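Local coordinates for protein probable ATP-dependent kinase TDA10 (Saccharomyces cerevisiae, PDB 1ODF) that probably acts as an ATP-dependent kinase of the GLYK family whose substrate is not yet known, at residues 17-20 against 21-24; 50-53 against 54-58; 79-82 against 83-86; 213-216 against 217-220; 249-252 against 253-257. One frame throughout, in Å; residues are numbered along the deposited sequence.

Contact 1: residues 17-20 against 21-24; sequences DKYI and PEWF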
loop_
_atom_site.group_PDB
_atom_site.type_symbol
_atom_site.label_atom_id
_atom_site.label_comp_id
_atom_site.label_asym_id
_atom_site.label_seq_id
_atom_site.Cartn_x
_atom_site.Cartn_y
_atom_site.Cartn_z
ATOM N N ASP A 17 -13.585 8.531 12.515
ATOM C CA ASP A 17 -14.845 8.562 13.259
ATOM C C ASP A 17 -15.674 9.791 12.908
ATOM O O ASP A 17 -16.858 9.870 13.237
ATOM C CB ASP A 17 -14.590 8.519 14.770
ATOM C CG ASP A 17 -14.345 7.109 15.285
ATOM O OD1 ASP A 17 -14.388 6.150 14.478
ATOM O OD2 ASP A 17 -14.108 6.962 16.505
ATOM N N LYS A 18 -15.045 10.756 12.248
ATOM C CA LYS A 18 -15.754 11.952 11.823
ATOM C C LYS A 18 -16.197 11.776 10.375
ATOM O O LYS A 18 -17.374 11.960 10.039
ATOM C CB LYS A 18 -14.859 13.196 11.918
ATOM C CG LYS A 18 -15.385 14.372 11.086
ATOM C CD LYS A 18 -14.514 15.620 11.192
ATOM C CE LYS A 18 -14.950 16.702 10.191
ATOM N NZ LYS A 18 -16.369 17.147 10.363
ATOM N N TYR A 19 -15.253 11.393 9.522
ATOM C CA TYR A 19 -15.550 11.260 8.106
ATOM C C TYR A 19 -16.379 10.077 7.622
ATOM O O TYR A 19 -17.168 10.232 6.690
ATOM C CB TYR A 19 -14.258 11.363 7.294
ATOM C CG TYR A 19 -13.721 12.779 7.243
ATOM C CD1 TYR A 19 -12.848 13.257 8.222
ATOM C CD2 TYR A 19 -14.137 13.662 6.244
ATOM C CE1 TYR A 19 -12.402 14.589 8.208
ATOM C CE2 TYR A 19 -13.703 14.983 6.219
ATOM C CZ TYR A 19 -12.837 15.442 7.202
ATOM O OH TYR A 19 -12.413 16.745 7.162
ATOM N N ILE A 20 -16.217 8.909 8.234
ATOM C CA ILE A 20 -16.987 7.755 7.798
ATOM C C ILE A 20 -18.482 7.988 8.019
ATOM O O ILE A 20 -19.287 7.773 7.106
ATOM C CB ILE A 20 -16.500 6.462 8.483
ATOM C CG1 ILE A 20 -15.160 6.046 7.845
ATOM C CG2 ILE A 20 -17.538 5.348 8.323
ATOM C CD1 ILE A 20 -14.487 4.832 8.475
ATOM N N PRO A 21 -18.874 8.448 9.220
ATOM C CA PRO A 21 -20.296 8.698 9.468
ATOM C C PRO A 21 -20.840 9.739 8.478
ATOM O O PRO A 21 -21.976 9.632 8.010
ATOM C CB PRO A 21 -20.307 9.195 10.910
ATOM C CG PRO A 21 -19.157 8.415 11.524
ATOM C CD PRO A 21 -18.095 8.583 10.466
ATOM N N GLU A 22 -20.018 10.738 8.162
ATOM C CA GLU A 22 -20.410 11.771 7.214
ATOM C C GLU A 22 -20.592 11.189 5.808
ATOM O O GLU A 22 -21.409 11.679 5.022
ATOM C CB GLU A 22 -19.383 12.908 7.212
ATOM C CG GLU A 22 -19.595 13.901 8.365
ATOM C CD GLU A 22 -18.522 14.982 8.451
ATOM O OE1 GLU A 22 -17.879 15.287 7.420
ATOM O OE2 GLU A 22 -18.329 15.542 9.557
ATOM N N TRP A 23 -19.833 10.149 5.485
ATOM C CA TRP A 23 -19.982 9.509 4.190
ATOM C C TRP A 23 -21.310 8.726 4.166
ATOM O O TRP A 23 -22.042 8.761 3.181
ATOM C CB TRP A 23 -18.815 8.559 3.927
ATOM C CG TRP A 23 -19.116 7.517 2.874
ATOM C CD1 TRP A 23 -19.412 6.197 3.083
ATOM C CD2 TRP A 23 -19.133 7.715 1.456
ATOM N NE1 TRP A 23 -19.607 5.553 1.877
ATOM C CE2 TRP A 23 -19.442 6.460 0.862
ATOM C CE3 TRP A 23 -18.919 8.828 0.625
ATOM C CZ2 TRP A 23 -19.537 6.289 -0.528
ATOM C CZ3 TRP A 23 -19.015 8.663 -0.754
ATOM C CH2 TRP A 23 -19.322 7.395 -1.317
ATOM N N PHE A 24 -21.614 8.026 5.259
ATOM C CA PHE A 24 -22.852 7.253 5.346
ATOM C C PHE A 24 -24.091 8.165 5.343
ATOM O O PHE A 24 -25.151 7.786 4.852
ATOM C CB PHE A 24 -22.826 6.371 6.597
ATOM C CG PHE A 24 -21.907 5.181 6.476
ATOM C CD1 PHE A 24 -21.215 4.699 7.582
ATOM C CD2 PHE A 24 -21.739 4.537 5.251
ATOM C CE1 PHE A 24 -20.362 3.586 7.471
ATOM C CE2 PHE A 24 -20.890 3.422 5.130
ATOM C CZ PHE A 24 -20.203 2.947 6.240
#
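The Phe24 ring is met by the CG2 methyl of Ile20, which comes obliquely to the ring, CG2 3.4 Å from CE1 of Phe24. The two side chains lie alongside each other and point the same way, one helical turn apart. CG2 of Ile20 stands opposite its own backbone N and beside the carbonyl carbon, and this turns the methyl along the helix toward Phe24. Beyond the segments the same ring meets Tyr59 edge-to-face and makes a cation-pi contact with Lys63. Farther round the helix, the Tyr19 ring, which also meets Phe15, has Glu22 OE1 at an oblique angle, 4.2 Å from CD2. The other oxygen of that carboxylate, OE2, takes the ammonium group of Lys18 on its syn lone pair, a salt bridge of 2.7 Å from NZ; the lysine chain bends at its last torsion (chi4 59°) to bring NZ there. Pro21 has no N-H to give, so Asp17 O faces its CG at 3.2 Å in place of a backbone bond, and the helix kinks. The pyrrolidine CD of Pro21 lies tight against Ile20 CB, 3.3 Å away across the peptide bond. Past the kink the pattern resumes: Trp23 N bonds to Tyr19 O at 2.9 Å, and Phe24 N to Ile20 O at 3.0 Å. Asp17 turns its carboxylate to His54. The arrangement is typical of an amphipathic helix with a proline kink, salt-bridged from residue i to i+4 on its outer side, while Ile20 and Trp23 face the strands of the central sheet in this kinase fold.

Contact 2: residues 50-53 against 54-58; sequences QIYN and HLMEK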
loop_
_atom_site.group_PDB
_atom_site.type_symbol
_atom_site.label_atom_id
_atom_site.label_comp_id
_atom_site.label_asym_id
_atom_site.label_seq_id
_atom_site.Cartn_x
_atom_site.Cartn_y
_atom_site.Cartn_z
ATOM N N GLN A 50 -5.607 -2.353 12.739
ATOM C CA GLN A 50 -6.322 -1.873 13.912
ATOM C C GLN A 50 -7.624 -1.187 13.502
ATOM O O GLN A 50 -8.657 -1.345 14.148
ATOM C CB GLN A 50 -5.466 -0.880 14.699
ATOM C CG GLN A 50 -4.323 -1.500 15.478
ATOM C CD GLN A 50 -3.528 -0.455 16.238
ATOM O OE1 GLN A 50 -2.832 0.364 15.639
ATOM N NE2 GLN A 50 -3.632 -0.474 17.560
ATOM N N ILE A 51 -7.566 -0.422 12.420
ATOM C CA ILE A 51 -8.739 0.292 11.942
ATOM C C ILE A 51 -9.775 -0.728 11.452
ATOM O O ILE A 51 -10.975 -0.582 11.714
ATOM C CB ILE A 51 -8.362 1.282 10.814
ATOM C CG1 ILE A 51 -7.549 2.438 11.406
ATOM C CG2 ILE A 51 -9.601 1.821 10.142
ATOM C CD1 ILE A 51 -8.230 3.122 12.582
ATOM N N TYR A 52 -9.304 -1.763 10.754
ATOM C CA TYR A 52 -10.183 -2.815 10.262
ATOM C C TYR A 52 -10.992 -3.324 11.446
ATOM O O TYR A 52 -12.220 -3.324 11.416
ATOM C CB TYR A 52 -9.366 -3.970 9.684
ATOM C CG TYR A 52 -10.191 -5.135 9.156
ATOM C CD1 TYR A 52 -9.848 -6.449 9.467
ATOM C CD2 TYR A 52 -11.282 -4.925 8.310
ATOM C CE1 TYR A 52 -10.565 -7.530 8.950
ATOM C CE2 TYR A 52 -12.007 -5.999 7.783
ATOM C CZ TYR A 52 -11.639 -7.301 8.109
ATOM O OH TYR A 52 -12.331 -8.374 7.592
ATOM N N ASN A 53 -10.297 -3.745 12.498
ATOM C CA ASN A 53 -10.970 -4.255 13.683
ATOM C C ASN A 53 -11.896 -3.224 14.302
ATOM O O ASN A 53 -13.011 -3.548 14.712
ATOM C CB ASN A 53 -9.950 -4.731 14.720
ATOM C CG ASN A 53 -9.203 -5.977 14.270
ATOM O OD1 ASN A 53 -9.797 -6.902 13.714
ATOM N ND2 ASN A 53 -7.898 -6.009 14.515
ATOM N N HIS A 54 -11.425 -1.984 14.368
ATOM C CA HIS A 54 -12.203 -0.882 14.926
ATOM C C HIS A 54 -13.565 -0.790 14.226
ATOM O O HIS A 54 -14.606 -0.715 14.877
ATOM C CB HIS A 54 -11.421 0.424 14.743
ATOM C CG HIS A 54 -12.123 1.648 15.254
ATOM N ND1 HIS A 54 -12.298 1.907 16.598
ATOM C CD2 HIS A 54 -12.639 2.716 14.599
ATOM C CE1 HIS A 54 -12.885 3.081 16.747
ATOM N NE2 HIS A 54 -13.103 3.594 15.549
ATOM N N LEU A 55 -13.545 -0.811 12.897
ATOM C CA LEU A 55 -14.759 -0.720 12.088
ATOM C C LEU A 55 -15.630 -1.970 12.182
ATOM O O LEU A 55 -16.864 -1.889 12.152
ATOM C CB LEU A 55 -14.386 -0.447 10.622
ATOM C CG LEU A 55 -13.679 0.896 10.394
ATOM C CD1 LEU A 55 -13.227 1.032 8.940
ATOM C CD2 LEU A 55 -14.624 2.025 10.776
ATOM N N MET A 56 -14.976 -3.120 12.294
ATOM C CA MET A 56 -15.665 -4.396 12.412
ATOM C C MET A 56 -16.454 -4.403 13.708
ATOM O O MET A 56 -17.544 -4.963 13.778
ATOM C CB MET A 56 -14.649 -5.534 12.439
ATOM C CG MET A 56 -13.939 -5.758 11.125
ATOM S SD MET A 56 -14.693 -7.093 10.185
ATOM C CE MET A 56 -13.672 -8.467 10.755
ATOM N N GLU A 57 -15.890 -3.781 14.737
ATOM C CA GLU A 57 -16.548 -3.723 16.033
ATOM C C GLU A 57 -17.623 -2.650 16.062
ATOM O O GLU A 57 -18.688 -2.855 16.633
ATOM C CB GLU A 57 -15.532 -3.449 17.141
ATOM C CG GLU A 57 -14.488 -4.543 17.304
ATOM C CD GLU A 57 -13.527 -4.262 18.444
ATOM O OE1 GLU A 57 -12.888 -3.184 18.431
ATOM O OE2 GLU A 57 -13.410 -5.120 19.351
ATOM N N LYS A 58 -17.345 -1.508 15.443
ATOM C CA LYS A 58 -18.308 -0.416 15.422
ATOM C C LYS A 58 -19.547 -0.736 14.588
ATOM O O LYS A 58 -20.669 -0.644 15.075
ATOM C CB LYS A 58 -17.655 0.857 14.880
ATOM C CG LYS A 58 -16.564 1.446 15.767
ATOM C CD LYS A 58 -16.936 2.853 16.225
ATOM C CE LYS A 58 -17.214 3.774 15.042
ATOM N NZ LYS A 58 -17.780 5.089 15.470
#
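Met56 lies across the ring of Tyr52, a Met-aromatic contact between residues i and i+4 of helix 44-59, the helix that follows the predicted P-loop. CG of Met56 sits over one face toward its rim, 3.9 Å from the ring centroid in a CH-pi contact only 14° off the normal. The sulfur comes in obliquely, SD being 4.2 Å from the same centroid, and the terminal methyl reaches the phenol end, with CE 3.4 Å from Tyr52 OH. Two bends in the methionine chain, at its second and third torsions, fold it along the ring in this way. The ring itself is placed by a first torsion that sets CG opposite the backbone N (chi1 179°), and outside the pair it meets the ring of Tyr67. An alanine at Tyr52 is likely to leave the thioether of Met56 without the face it lies on, free to swing away from the helix. One step round the cylinder, Ile51 CG2 touches Leu55 CD1 at 3.9 Å, the two side chains crossing at a slant; Ile51 packs on Leu16, and Leu55 on Ile20, Ile155 and Ile157, which joins the helix to helix 8-24 and to strand 155-160. On this flank too, His54 bonds through NE2 to Asp17 OD1, while Lys58 CG lies over the centre of one imidazole face. Behind these side chains runs the regular ladder of backbone bonds, in which Leu55 N reaches Ile51 O at 2.8 Å with an N-H...O angle of 165°.

Contact 3: residues 79-82 against 83-86; sequences DQLK and LNEQ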
loop_
_atom_site.group_PDB
_atom_site.type_symbol
_atom_site.label_atom_id
_atom_site.label_comp_id
_atom_site.label_asym_id
_atom_site.label_seq_id
_atom_site.Cartn_x
_atom_site.Cartn_y
_atom_site.Cartn_z
ATOM N N ASP A 79 4.299 -16.683 -12.396
ATOM C CA ASP A 79 4.234 -15.479 -13.208
ATOM C C ASP A 79 5.388 -14.537 -12.904
ATOM O O ASP A 79 5.857 -13.822 -13.787
ATOM C CB ASP A 79 2.898 -14.753 -13.010
ATOM C CG ASP A 79 1.783 -15.353 -13.848
ATOM O OD1 ASP A 79 2.017 -15.617 -15.049
ATOM O OD2 ASP A 79 0.671 -15.553 -13.314
ATOM N N GLN A 80 5.846 -14.530 -11.659
ATOM C CA GLN A 80 6.962 -13.663 -11.301
ATOM C C GLN A 80 8.201 -14.170 -12.036
ATOM O O GLN A 80 9.030 -13.382 -12.498
ATOM C CB GLN A 80 7.199 -13.675 -9.791
ATOM C CG GLN A 80 8.396 -12.834 -9.338
ATOM C CD GLN A 80 8.279 -11.356 -9.710
ATOM O OE1 GLN A 80 9.108 -10.821 -10.452
ATOM N NE2 GLN A 80 7.250 -10.691 -9.188
ATOM N N LEU A 81 8.321 -15.491 -12.157
ATOM C CA LEU A 81 9.458 -16.074 -12.863
ATOM C C LEU A 81 9.413 -15.605 -14.309
ATOM O O LEU A 81 10.445 -15.285 -14.904
ATOM C CB LEU A 81 9.401 -17.602 -12.811
ATOM C CG LEU A 81 9.580 -18.231 -11.426
ATOM C CD1 LEU A 81 9.519 -19.743 -11.558
ATOM C CD2 LEU A 81 10.912 -17.785 -10.813
ATOM N N LYS A 82 8.201 -15.566 -14.860
ATOM C CA LYS A 82 7.979 -15.119 -16.230
ATOM C C LYS A 82 8.373 -13.651 -16.322
ATOM O O LYS A 82 8.983 -13.219 -17.294
ATOM C CB LYS A 82 6.502 -15.281 -16.607
ATOM C CG LYS A 82 6.117 -14.617 -17.928
ATOM C CD LYS A 82 4.653 -14.146 -17.923
ATOM C CE LYS A 82 3.657 -15.292 -18.092
ATOM N NZ LYS A 82 3.718 -15.872 -19.470
ATOM N N LEU A 83 8.019 -12.887 -15.297
ATOM C CA LEU A 83 8.342 -11.471 -15.257
ATOM C C LEU A 83 9.852 -11.256 -15.161
ATOM O O LEU A 83 10.382 -10.294 -15.718
ATOM C CB LEU A 83 7.664 -10.802 -14.060
ATOM C CG LEU A 83 7.895 -9.289 -13.992
ATOM C CD1 LEU A 83 7.144 -8.620 -15.142
ATOM C CD2 LEU A 83 7.432 -8.739 -12.645
ATOM N N ASN A 84 10.535 -12.148 -14.442
ATOM C CA ASN A 84 11.983 -12.048 -14.272
ATOM C C ASN A 84 12.695 -12.000 -15.613
ATOM O O ASN A 84 13.509 -11.110 -15.863
ATOM C CB ASN A 84 12.528 -13.233 -13.467
ATOM C CG ASN A 84 12.228 -13.123 -11.991
ATOM O OD1 ASN A 84 12.228 -12.027 -11.427
ATOM N ND2 ASN A 84 11.989 -14.263 -11.345
ATOM N N GLU A 85 12.380 -12.970 -16.466
ATOM C CA GLU A 85 12.985 -13.070 -17.789
ATOM C C GLU A 85 12.532 -11.950 -18.716
ATOM O O GLU A 85 13.356 -11.328 -19.390
ATOM C CB GLU A 85 12.649 -14.427 -18.412
ATOM C CG GLU A 85 11.170 -14.755 -18.385
ATOM C CD GLU A 85 10.870 -16.157 -18.880
ATOM O OE1 GLU A 85 11.389 -17.126 -18.280
ATOM O OE2 GLU A 85 10.111 -16.288 -19.866
ATOM N N GLN A 86 11.226 -11.690 -18.743
ATOM C CA GLN A 86 10.672 -10.637 -19.588
ATOM C C GLN A 86 11.486 -9.356 -19.415
ATOM O O GLN A 86 11.765 -8.655 -20.384
ATOM C CB GLN A 86 9.217 -10.377 -19.218
ATOM C CG GLN A 86 8.429 -9.628 -20.270
ATOM C CD GLN A 86 7.055 -9.223 -19.772
ATOM O OE1 GLN A 86 6.340 -10.027 -19.166
ATOM N NE2 GLN A 86 6.676 -7.974 -20.026
#
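The backbone of residues 79-86 is regular helix, with Leu83 N bonded to Asp79 O and Asn84 N to Gln80 O, both at 2.8 Å, whereas the next bond, Glu85 N to Leu81 O, is weak at 3.4 Å. Leu83 and Gln80 carry the inner side. The isobutyl group of Leu83 reaches the end of the Gln80 chain through its CD2 methyl, the two side chains crossing at a slant. Gln80 gets there by a bend at its second torsion (chi2 60°), which brings the amide round toward Leu83. Asn84 lies at about a right angle to Gln80, their amide planes 47° apart. Leu81 meets the asparagine on its other flank, CD2 of the leucine being 3.7 Å from Asn84 ND2. The main polar partner of the Asn84 side chain lies beyond the helix, where OD1 accepts the backbone N-H of Gly95. Lys82 and Glu85 have opposite charges, but NZ and OE2 stand 6.4 Å apart and form no salt bridge. Asp79 bonds through OD2 to the hydroxyl of Thr76, just before the helix. Helix 77-86 comes after strand 65-69 and before helix 104-114 in the chain, its inner side, Gln80 and Leu83, covered by the loop residues Leu75 and Thr101.

Contact 4: residues 213-216 against 217-220; sequences NINN and VYGW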
loop_
_atom_site.group_PDB
_atom_site.type_symbol
_atom_site.label_atom_id
_atom_site.label_comp_id
_atom_site.label_asym_id
_atom_site.label_seq_id
_atom_site.Cartn_x
_atom_site.Cartn_y
_atom_site.Cartn_z
ATOM N N ASN A 213 13.021 11.898 7.893
ATOM C CA ASN A 213 14.162 11.458 7.097
ATOM C C ASN A 213 13.854 10.106 6.478
ATOM O O ASN A 213 13.572 9.138 7.187
ATOM C CB ASN A 213 15.426 11.372 7.956
ATOM C CG ASN A 213 16.637 10.927 7.159
ATOM O OD1 ASN A 213 16.923 11.463 6.083
ATOM N ND2 ASN A 213 17.361 9.946 7.686
ATOM N N ILE A 214 13.914 10.042 5.154
ATOM C CA ILE A 214 13.605 8.807 4.455
ATOM C C ILE A 214 14.603 7.676 4.724
ATOM O O ILE A 214 14.289 6.498 4.522
ATOM C CB ILE A 214 13.490 9.038 2.928
ATOM C CG1 ILE A 214 12.716 7.878 2.297
ATOM C CG2 ILE A 214 14.871 9.153 2.299
ATOM C CD1 ILE A 214 11.313 7.677 2.889
ATOM N N ASN A 215 15.800 8.026 5.182
ATOM C CA ASN A 215 16.793 7.004 5.467
ATOM C C ASN A 215 16.426 6.262 6.745
ATOM O O ASN A 215 17.120 5.335 7.165
ATOM C CB ASN A 215 18.194 7.617 5.559
ATOM C CG ASN A 215 18.746 7.993 4.195
ATOM O OD1 ASN A 215 18.722 7.188 3.261
ATOM N ND2 ASN A 215 19.252 9.216 4.073
ATOM N N ASN A 216 15.319 6.669 7.354
ATOM C CA ASN A 216 14.840 6.006 8.556
ATOM C C ASN A 216 14.447 4.594 8.150
ATOM O O ASN A 216 14.457 3.670 8.965
ATOM C CB ASN A 216 13.617 6.732 9.126
ATOM C CG ASN A 216 13.980 8.033 9.820
ATOM O OD1 ASN A 216 13.115 8.729 10.356
ATOM N ND2 ASN A 216 15.264 8.364 9.814
ATOM N N VAL A 217 14.103 4.436 6.875
ATOM C CA VAL A 217 13.699 3.144 6.346
ATOM C C VAL A 217 14.805 2.104 6.523
ATOM O O VAL A 217 14.522 0.966 6.893
ATOM C CB VAL A 217 13.296 3.254 4.850
ATOM C CG1 VAL A 217 13.038 1.869 4.263
ATOM C CG2 VAL A 217 12.039 4.102 4.721
ATOM N N TYR A 218 16.054 2.484 6.263
ATOM C CA TYR A 218 17.163 1.546 6.436
ATOM C C TYR A 218 17.182 1.122 7.894
ATOM O O TYR A 218 17.200 -0.071 8.212
ATOM C CB TYR A 218 18.511 2.188 6.095
ATOM C CG TYR A 218 18.740 2.431 4.623
ATOM C CD1 TYR A 218 18.470 3.677 4.051
ATOM C CD2 TYR A 218 19.230 1.418 3.800
ATOM C CE1 TYR A 218 18.686 3.904 2.696
ATOM C CE2 TYR A 218 19.449 1.632 2.440
ATOM C CZ TYR A 218 19.174 2.878 1.896
ATOM O OH TYR A 218 19.370 3.098 0.553
ATOM N N GLY A 219 17.164 2.114 8.777
ATOM C CA GLY A 219 17.178 1.841 10.199
ATOM C C GLY A 219 16.099 0.869 10.629
ATOM O O GLY A 219 16.386 -0.135 11.277
ATOM N N TRP A 220 14.856 1.161 10.262
ATOM C CA TRP A 220 13.734 0.308 10.630
ATOM C C TRP A 220 13.875 -1.137 10.157
ATOM O O TRP A 220 13.469 -2.063 10.856
ATOM C CB TRP A 220 12.430 0.896 10.097
ATOM C CG TRP A 220 12.101 2.251 10.651
ATOM C CD1 TRP A 220 12.442 2.738 11.880
ATOM C CD2 TRP A 220 11.302 3.264 10.027
ATOM N NE1 TRP A 220 11.900 3.987 12.064
ATOM C CE2 TRP A 220 11.196 4.335 10.942
ATOM C CE3 TRP A 220 10.663 3.370 8.784
ATOM C CZ2 TRP A 220 10.476 5.498 10.655
ATOM C CZ3 TRP A 220 9.947 4.529 8.499
ATOM C CH2 TRP A 220 9.860 5.576 9.433
#
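Val217 opens the second segment by giving its N-H to Ile214 O at 3.1 Å, a straight bond whose donor nevertheless lies well above the carbonyl plane. Its CG2 methyl runs beside the end of the Ile214 chain, 4.1 Å from CD1, both side chains pointing the same way; each also packs on Pro39 and Met249. Tyr218 follows, its ring alongside Asn215: the amide oxygen OD1 stands at the ring edge near its plane, 3.3 Å from CE1. The phenol hydroxyl bonds to Asp246, and the ring stacks on His242. After Gly219, which has no side chain, comes Trp220, its N-H bonded to Asn216 O at 2.9 Å. It turns its indole back over Asn216 (chi1 -62°, CG beside its own backbone N), which puts the same oxygen over one face, 3.2 Å from CG, while Asn216 CB sits over the six-membered ring, 3.9 Å from its centroid and 17° off the normal, a CH-pi contact. NE1 bonds to Ser277 O, and Arg279 makes a cation-pi contact with the indole. A serine in place of Trp220 would probably leave Asn216 CB without its aromatic cover and Ser277 O without the indole N-H. Here a type I beta turn, Asn213 to Asn216, leads from strand 204-211 into the first turn of helix 216-232, next to the predicted ATP-binding loop of this P-loop kinase fold.

Contact 5: residues 249-252 against 253-257; sequences MPSY and KLYLN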
loop_
_atom_site.group_PDB
_atom_site.type_symbol
_atom_site.label_atom_id
_atom_site.label_comp_id
_atom_site.label_asym_id
_atom_site.label_seq_id
_atom_site.Cartn_x
_atom_site.Cartn_y
_atom_site.Cartn_z
ATOM N N MET A 249 14.417 2.664 -2.516
ATOM C CA MET A 249 14.816 4.067 -2.453
ATOM C C MET A 249 14.580 4.900 -3.716
ATOM O O MET A 249 14.193 6.064 -3.624
ATOM C CB MET A 249 16.286 4.168 -2.049
ATOM C CG MET A 249 16.509 4.093 -0.558
ATOM S SD MET A 249 15.707 5.473 0.259
ATOM C CE MET A 249 14.849 4.606 1.551
ATOM N N PRO A 250 14.832 4.330 -4.909
ATOM C CA PRO A 250 14.602 5.128 -6.122
ATOM C C PRO A 250 13.141 5.593 -6.199
ATOM O O PRO A 250 12.858 6.761 -6.491
ATOM C CB PRO A 250 14.974 4.164 -7.244
ATOM C CG PRO A 250 16.061 3.328 -6.609
ATOM C CD PRO A 250 15.500 3.056 -5.233
ATOM N N SER A 251 12.220 4.675 -5.920
ATOM C CA SER A 251 10.797 5.001 -5.940
ATOM C C SER A 251 10.484 6.118 -4.950
ATOM O O SER A 251 9.777 7.066 -5.274
ATOM C CB SER A 251 9.967 3.768 -5.596
ATOM O OG SER A 251 10.062 2.810 -6.628
ATOM N N TYR A 252 11.015 5.993 -3.737
ATOM C CA TYR A 252 10.798 6.994 -2.700
ATOM C C TYR A 252 11.261 8.365 -3.173
ATOM O O TYR A 252 10.506 9.337 -3.110
ATOM C CB TYR A 252 11.550 6.604 -1.412
ATOM C CG TYR A 252 10.872 5.516 -0.607
ATOM C CD1 TYR A 252 11.591 4.417 -0.128
ATOM C CD2 TYR A 252 9.502 5.575 -0.336
ATOM C CE1 TYR A 252 10.955 3.402 0.597
ATOM C CE2 TYR A 252 8.861 4.565 0.389
ATOM C CZ TYR A 252 9.588 3.483 0.848
ATOM O OH TYR A 252 8.939 2.474 1.538
ATOM N N LYS A 253 12.498 8.428 -3.658
ATOM C CA LYS A 253 13.075 9.676 -4.138
ATOM C C LYS A 253 12.281 10.292 -5.289
ATOM O O LYS A 253 12.173 11.510 -5.391
ATOM C CB LYS A 253 14.519 9.458 -4.602
ATOM C CG LYS A 253 15.464 8.962 -3.529
ATOM C CD LYS A 253 16.878 8.808 -4.084
ATOM C CE LYS A 253 17.858 8.384 -2.994
ATOM N NZ LYS A 253 19.284 8.370 -3.472
ATOM N N LEU A 254 11.739 9.449 -6.160
ATOM C CA LEU A 254 10.977 9.942 -7.294
ATOM C C LEU A 254 9.547 10.411 -6.988
ATOM O O LEU A 254 9.158 11.494 -7.412
ATOM C CB LEU A 254 10.899 8.870 -8.384
ATOM C CG LEU A 254 11.326 9.253 -9.808
ATOM C CD1 LEU A 254 10.682 8.286 -10.786
ATOM C CD2 LEU A 254 10.917 10.683 -10.130
ATOM N N TYR A 255 8.785 9.611 -6.237
ATOM C CA TYR A 255 7.376 9.921 -5.973
ATOM C C TYR A 255 6.912 10.429 -4.616
ATOM O O TYR A 255 5.893 11.114 -4.539
ATOM C CB TYR A 255 6.520 8.691 -6.289
ATOM C CG TYR A 255 6.897 7.949 -7.551
ATOM C CD1 TYR A 255 7.497 6.689 -7.492
ATOM C CD2 TYR A 255 6.606 8.481 -8.805
ATOM C CE1 TYR A 255 7.790 5.972 -8.659
ATOM C CE2 TYR A 255 6.889 7.779 -9.976
ATOM C CZ TYR A 255 7.480 6.527 -9.899
ATOM O OH TYR A 255 7.736 5.834 -11.058
ATOM N N LEU A 256 7.626 10.095 -3.547
ATOM C CA LEU A 256 7.187 10.484 -2.210
ATOM C C LEU A 256 6.829 11.951 -2.004
ATOM O O LEU A 256 5.825 12.267 -1.366
ATOM C CB LEU A 256 8.214 10.062 -1.154
ATOM C CG LEU A 256 7.701 10.217 0.291
ATOM C CD1 LEU A 256 6.486 9.297 0.509
ATOM C CD2 LEU A 256 8.801 9.882 1.290
ATOM N N ASN A 257 7.636 12.849 -2.547
ATOM C CA ASN A 257 7.384 14.274 -2.374
ATOM C C ASN A 257 6.045 14.752 -2.971
ATOM O O ASN A 257 5.198 15.277 -2.251
ATOM C CB ASN A 257 8.546 15.073 -2.962
ATOM C CG ASN A 257 8.441 16.551 -2.664
ATOM O OD1 ASN A 257 7.488 17.007 -2.029
ATOM N ND2 ASN A 257 9.422 17.309 -3.119
#
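Tyr255 lays its ring back along the helix over Ser251, with CD1 3.2 Å from Ser251 O and the approach oblique to the ring plane. The same oxygen accepts Tyr255 N at 2.9 Å in a nearly straight bond (N-H...O 172°), so a backbone N-H and the ring atom CD1 meet at one carbonyl oxygen. CB of Leu254 lies over the centre of one ring face. A first torsion of -42° swings the ring back toward Ser251, and its hydroxyl bonds to Asn186 of helix 182-195. Lys253 stretches away fully extended, only its root touching the earlier turn, with CG 3.2 Å from Met249 O; that carbonyl also receives Lys253 N at 2.9 Å. Leu256 comes toward Tyr252 from the following turn, and its CB stands 3.1 Å from Tyr252 O, the acceptor of Leu256 N. Tyr252 itself points to another side of the helix than Tyr255: its hydroxyl bonds to Gln40 OE1, and its ring meets Trp161 edge-to-face and packs on Pro39. The arrangement is that of the first turns of a largely buried, one-sidedly exposed helix, with proline at its second position, whose two tyrosines reach helix 182-195 and the predicted ATP-binding P-loop.

In the fold
The five contacts follow one another along the chain without overlap, each within one helix or at its start. Contacts 1 and 2 lie on helices 8-24 and 44-59, centres 14 Å apart, and touch through Ile20 with Leu55 and Asp17 with His54. Contacts 4 and 5, centres 13 Å apart, meet where Met249 packs on Tyr218 and Val217, and both border the predicted ATP-binding loop. Contact 3, on helix 77-86, stands alone, its centre 24 Å from contact 5 and 43 Å from contact 1. One helix pair packs on the strands of the central sheet, the other lies by the predicted ATP-binding loop, consistent with the reported likeness to E. coli pantothenate kinase.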